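Local coordinates for neutral ceramidase (PDB 2ZWS), which cleaves the N-acyl linkage of ceramides to give sphingosine and free fatty acid, and also catalyses the reverse synthesis, at residues I14-A18 with Q119-F123; A69-V74 with F123-V127. All coordinates share one frame; numbering follows the deposited sequence.

Two faces of one helix, 120-138, are engaged in succession. Its first turn is held by the 14-18 loop in interaction 1, mostly through polar groups, and the next turn packs on helix 68-81 through apolar side chains in interaction 2. The centres lie 10 Å apart, F123 ends one segment and begins the other, though of the two contacts its side chain packs only in interaction 2, and the two meet where I14 CG2 approaches I126 O at 3.6 Å. Interaction 2 is nearer the inferred substrate-binding residues: the side chains of A69 and S106 are about 6 Å apart, against about 10 Å between those of Q119 and S106. On the loop side, G16 is about 11 Å from the side chain of D579, a magnesium ligand.

Interaction 1 of 2, residues I14-A18 with Q119-F123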
loop_
_atom_site.group_PDB
_atom_site.type_symbol
_atom_site.label_atom_id
_atom_site.label_comp_id
_atom_site.label_asym_id
_atom_site.label_seq_id
_atom_site.Cartn_x
_atom_site.Cartn_y
_atom_site.Cartn_z
ATOM N N ILE A 14 -9.344 -4.257 3.189
ATOM C CA ILE A 14 -8.722 -5.103 2.176
ATOM C C ILE A 14 -7.736 -6.082 2.846
ATOM O O ILE A 14 -6.816 -6.616 2.190
ATOM C CB ILE A 14 -7.977 -4.287 1.100
ATOM C CG1 ILE A 14 -7.005 -3.268 1.738
ATOM C CG2 ILE A 14 -8.931 -3.574 0.185
ATOM C CD1 ILE A 14 -6.077 -2.538 0.696
ATOM N N THR A 15 -7.928 -6.333 4.147
ATOM C CA THR A 15 -6.998 -7.209 4.894
ATOM C C THR A 15 -7.128 -8.649 4.391
ATOM O O THR A 15 -8.237 -9.185 4.289
ATOM C CB THR A 15 -7.318 -7.198 6.396
ATOM O OG1 THR A 15 -7.397 -5.839 6.867
ATOM C CG2 THR A 15 -6.221 -7.934 7.188
ATOM N N GLY A 16 -6.005 -9.280 4.122
ATOM C CA GLY A 16 -5.997 -10.633 3.619
ATOM C C GLY A 16 -5.739 -11.653 4.717
ATOM O O GLY A 16 -6.028 -11.419 5.878
ATOM N N GLU A 17 -5.157 -12.785 4.337
ATOM C CA GLU A 17 -5.073 -13.950 5.238
ATOM C C GLU A 17 -4.116 -13.683 6.394
ATOM O O GLU A 17 -2.936 -13.372 6.169
ATOM C CB GLU A 17 -4.629 -15.166 4.409
ATOM C CG GLU A 17 -5.721 -15.613 3.407
ATOM C CD GLU A 17 -5.191 -16.448 2.258
ATOM O OE1 GLU A 17 -4.531 -15.913 1.329
ATOM O OE2 GLU A 17 -5.435 -17.665 2.300
ATOM N N ALA A 18 -4.612 -13.778 7.628
ATOM C CA ALA A 18 -3.864 -13.342 8.828
ATOM C C ALA A 18 -2.957 -14.385 9.473
ATOM O O ALA A 18 -2.219 -14.084 10.414
ATOM C CB ALA A 18 -4.820 -12.781 9.870
ATOM N N GLN A 119 -2.176 -16.396 -4.037
ATOM C CA GLN A 119 -3.026 -16.658 -2.895
ATOM C C GLN A 119 -4.400 -16.040 -3.192
ATOM O O GLN A 119 -4.652 -14.854 -2.952
ATOM C CB GLN A 119 -2.412 -16.086 -1.609
ATOM C CG GLN A 119 -0.966 -16.559 -1.332
ATOM C CD GLN A 119 -0.756 -18.079 -1.492
ATOM O OE1 GLN A 119 0.189 -18.536 -2.192
ATOM N NE2 GLN A 119 -1.604 -18.864 -0.840
ATOM N N GLU A 120 -5.292 -16.869 -3.724
ATOM C CA GLU A 120 -6.560 -16.350 -4.232
ATOM C C GLU A 120 -7.416 -15.629 -3.176
ATOM O O GLU A 120 -8.050 -14.624 -3.499
ATOM C CB GLU A 120 -7.342 -17.443 -4.970
ATOM C CG GLU A 120 -8.622 -16.978 -5.663
ATOM C CD GLU A 120 -9.092 -17.972 -6.710
ATOM O OE1 GLU A 120 -9.278 -17.570 -7.886
ATOM O OE2 GLU A 120 -9.252 -19.165 -6.356
ATOM N N LYS A 121 -7.442 -16.099 -1.925
ATOM C CA LYS A 121 -8.307 -15.472 -0.926
ATOM C C LYS A 121 -7.853 -14.035 -0.609
ATOM O O LYS A 121 -8.674 -13.130 -0.396
ATOM C CB LYS A 121 -8.313 -16.303 0.365
ATOM C CG LYS A 121 -9.488 -15.997 1.277
ATOM C CD LYS A 121 -9.693 -17.110 2.329
ATOM C CE LYS A 121 -10.995 -16.896 3.100
ATOM N NZ LYS A 121 -12.189 -17.330 2.305
ATOM N N THR A 122 -6.539 -13.828 -0.542
ATOM C CA THR A 122 -6.002 -12.494 -0.288
ATOM C C THR A 122 -6.224 -11.591 -1.507
ATOM O O THR A 122 -6.713 -10.425 -1.365
ATOM C CB THR A 122 -4.519 -12.617 0.075
ATOM O OG1 THR A 122 -4.404 -13.223 1.372
ATOM C CG2 THR A 122 -3.783 -11.264 0.066
ATOM N N PHE A 123 -5.948 -12.132 -2.694
ATOM C CA PHE A 123 -6.231 -11.386 -3.935
ATOM C C PHE A 123 -7.700 -10.931 -3.997
ATOM O O PHE A 123 -8.006 -9.749 -4.220
ATOM C CB PHE A 123 -5.856 -12.237 -5.167
ATOM C CG PHE A 123 -6.263 -11.618 -6.474
ATOM C CD1 PHE A 123 -7.501 -11.953 -7.064
ATOM C CD2 PHE A 123 -5.421 -10.711 -7.139
ATOM C CE1 PHE A 123 -7.896 -11.366 -8.280
ATOM C CE2 PHE A 123 -5.826 -10.112 -8.354
ATOM C CZ PHE A 123 -7.052 -10.447 -8.922
HETATM O O HOH W 1 -5.767 -18.268 -0.727
#
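E17 grips T122 at both of its ends, backbone and carboxylate. Its N-H donates to T122 OG1 at 3.1 Å, nearly straight at 166°, and the same hydroxyl donates to E17 OE1 at 2.7 Å, so one oxygen is held by two bonds and its proton is committed to the carboxylate. The E17 side chain can be traced along this link. CB lies 3.6 Å from T122 OG1, and CG, placed beside the backbone N (chi1 -68°), runs past the same oxygen. From there the chain extends to CD, which rests against K121 CB at 3.7 Å. At the tip the carboxylate divides its work: OE1 takes the hydroxyl on its anti lone pair, the side away from OE2, and also touches Q119 CB. OE2 accepts from a water 3.1 Å away, and this water in turn accepts from K121 N at 3.0 Å.

The arrangement illustrates how an acidic side chain from a distant loop can serve the start of a helix. Q119 is the N-cap residue of helix 120-138, and its carbonyl begins the helical bonding by accepting from F123 N. The E17 carboxylate therefore stands by the first turn, where backbone N-H groups have no earlier turn to bond to; the helix dipole there would probably favour its negative charge.

T122 has its hydroxyl beside its own backbone N (chi1 -70°), which turns OG1 to the loop. G16, with no side chain to intervene, lets the two backbones come close, its CA 4.3 Å from T122 CA. On the loop side, E17 O accepts a hydrogen bond from T33 OG1, while the E17 side chain also touches K550 in the family's C-terminal region.

Interaction 2 of 2, residues A69-V74 with F123-V127; sequences AVHLKV and FNAIV
With its CG swung opposite the backbone N (chi1 173°), F123 sends its ring away from its own helix to meet A69 and V70, and V70 adopts the same kind of torsion (chi1 172°), which leaves CG2 beside its backbone N and next to that ring. The aromatic group arrives edge first. CZ lies 3.5 Å from A69 O and CE2 is 3.6 Å from V70 N, both near the ring plane, while A69 C sits in that plane. The rim thus abuts the peptide joining A69 to V70, and the flanking side chains close on it, A69 CB standing 3.7 Å from CE2 of F123. V70 CG2 meets the same CE2 and lies near CD2, the V70 and F123 side chains running by one another head to tail.

One face of the ring is covered from within its own helix by V127 CG2, offset toward the rim. This makes V127 a bridge, for its other methyl, CG1, is 3.6 Å from K73 CG in the lysine conformer described, the two side chains lying roughly perpendicular. The same CG1 lies 4.1 Å from V74 CG2. V70 CG1 meets I126 CG2 at 3.9 Å, again nearly perpendicular.

The result is a worked case of helix packing in which mainly aliphatic groups gather around the edge of one aromatic ring. The axes of segments 69-74 and 123-127 come within 9.9 Å and cross at -53°; V74 and V127 have the nearest CA atoms. V70 and V74 go on to touch I130 on helix 120-138, and the F123 ring also meets those of F118 and H107. Helix 68-81 forms the connection of a beta-alpha-beta unit between the parallel strands 55-61 and 91-95, whereas helix 120-138 leads into strand 142-152 of the same mixed sheet.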
loop_
_atom_site.group_PDB
_atom_site.type_symbol
_atom_site.label_atom_id
_atom_site.label_comp_id
_atom_site.label_asym_id
_atom_site.label_seq_id
_atom_site.Cartn_x
_atom_site.Cartn_y
_atom_site.Cartn_z
ATOM N N ALA A 69 -2.736 -7.484 -11.919
ATOM C CA ALA A 69 -3.903 -8.372 -11.757
ATOM C C ALA A 69 -5.082 -7.744 -10.969
ATOM O O ALA A 69 -6.269 -7.948 -11.291
ATOM C CB ALA A 69 -3.451 -9.679 -11.101
ATOM N N VAL A 70 -4.739 -7.002 -9.915
ATOM C CA VAL A 70 -5.707 -6.274 -9.110
ATOM C C VAL A 70 -6.319 -5.169 -9.961
ATOM O O VAL A 70 -7.538 -5.034 -9.993
ATOM C CB VAL A 70 -5.015 -5.726 -7.836
ATOM C CG1 VAL A 70 -5.958 -4.787 -7.057
ATOM C CG2 VAL A 70 -4.538 -6.904 -6.952
ATOM N N HIS A 71 -5.487 -4.347 -10.608
ATOM C CA HIS A 71 -5.991 -3.260 -11.453
ATOM C C HIS A 71 -6.992 -3.771 -12.490
ATOM O O HIS A 71 -8.110 -3.243 -12.611
ATOM C CB HIS A 71 -4.781 -2.595 -12.114
ATOM C CG HIS A 71 -5.125 -1.493 -13.055
ATOM N ND1 HIS A 71 -4.857 -1.577 -14.405
ATOM C CD2 HIS A 71 -5.655 -0.259 -12.849
ATOM C CE1 HIS A 71 -5.232 -0.456 -14.995
ATOM N NE2 HIS A 71 -5.714 0.360 -14.074
ATOM N N LEU A 72 -6.642 -4.842 -13.181
ATOM C CA LEU A 72 -7.501 -5.370 -14.251
ATOM C C LEU A 72 -8.841 -5.864 -13.711
ATOM O O LEU A 72 -9.865 -5.631 -14.326
ATOM C CB LEU A 72 -6.768 -6.492 -15.019
ATOM C CG LEU A 72 -5.538 -6.027 -15.810
ATOM C CD1 LEU A 72 -4.764 -7.235 -16.398
ATOM C CD2 LEU A 72 -5.905 -5.026 -16.915
ATOM N N LYS A 73 -8.816 -6.549 -12.572
ATOM C CA LYS A 73 -10.034 -7.131 -12.019
ATOM C C LYS A 73 -10.896 -6.043 -11.414
ATOM O O LYS A 73 -12.113 -6.080 -11.556
ATOM C CB LYS A 73 -9.719 -8.231 -11.000
ATOM C CG LYS A 73 -10.963 -8.957 -10.458
ATOM C CD LYS A 73 -11.706 -9.767 -11.551
ATOM C CE LYS A 73 -12.547 -10.861 -10.931
ATOM N NZ LYS A 73 -11.713 -11.701 -10.009
ATOM N N VAL A 74 -10.269 -5.078 -10.740
ATOM C CA VAL A 74 -11.048 -3.959 -10.208
ATOM C C VAL A 74 -11.770 -3.232 -11.358
ATOM O O VAL A 74 -12.963 -2.912 -11.261
ATOM C CB VAL A 74 -10.167 -2.988 -9.379
ATOM C CG1 VAL A 74 -10.870 -1.633 -9.154
ATOM C CG2 VAL A 74 -9.772 -3.621 -8.027
ATOM N N PHE A 123 -5.948 -12.132 -2.694
ATOM C CA PHE A 123 -6.231 -11.386 -3.935
ATOM C C PHE A 123 -7.700 -10.931 -3.997
ATOM O O PHE A 123 -8.006 -9.749 -4.220
ATOM C CB PHE A 123 -5.856 -12.237 -5.167
ATOM C CG PHE A 123 -6.263 -11.618 -6.474
ATOM C CD1 PHE A 123 -7.501 -11.953 -7.064
ATOM C CD2 PHE A 123 -5.421 -10.711 -7.139
ATOM C CE1 PHE A 123 -7.896 -11.366 -8.280
ATOM C CE2 PHE A 123 -5.826 -10.112 -8.354
ATOM C CZ PHE A 123 -7.052 -10.447 -8.922
ATOM N N ASN A 124 -8.598 -11.871 -3.780
ATOM C CA ASN A 124 -10.009 -11.552 -3.886
ATOM C C ASN A 124 -10.440 -10.506 -2.856
ATOM O O ASN A 124 -11.285 -9.649 -3.167
ATOM C CB ASN A 124 -10.876 -12.806 -3.716
ATOM C CG ASN A 124 -10.790 -13.799 -4.883
ATOM O OD1 ASN A 124 -11.170 -14.988 -4.726
ATOM N ND2 ASN A 124 -10.402 -13.339 -6.039
ATOM N N ALA A 125 -9.900 -10.568 -1.629
ATOM C CA ALA A 125 -10.255 -9.574 -0.586
ATOM C C ALA A 125 -9.812 -8.174 -0.992
ATOM O O ALA A 125 -10.490 -7.176 -0.665
ATOM C CB ALA A 125 -9.638 -9.942 0.740
ATOM N N ILE A 126 -8.643 -8.109 -1.644
ATOM C CA ILE A 126 -8.085 -6.826 -2.080
ATOM C C ILE A 126 -8.966 -6.207 -3.174
ATOM O O ILE A 126 -9.407 -5.046 -3.069
ATOM C CB ILE A 126 -6.620 -6.972 -2.504
ATOM C CG1 ILE A 126 -5.764 -7.295 -1.270
ATOM C CG2 ILE A 126 -6.121 -5.743 -3.252
ATOM C CD1 ILE A 126 -4.348 -7.768 -1.605
ATOM N N VAL A 127 -9.293 -7.014 -4.179
ATOM C CA VAL A 127 -10.153 -6.544 -5.266
ATOM C C VAL A 127 -11.493 -6.091 -4.710
ATOM O O VAL A 127 -11.991 -4.993 -4.994
ATOM C CB VAL A 127 -10.377 -7.636 -6.324
ATOM C CG1 VAL A 127 -11.490 -7.235 -7.335
ATOM C CG2 VAL A 127 -9.034 -7.931 -7.032
#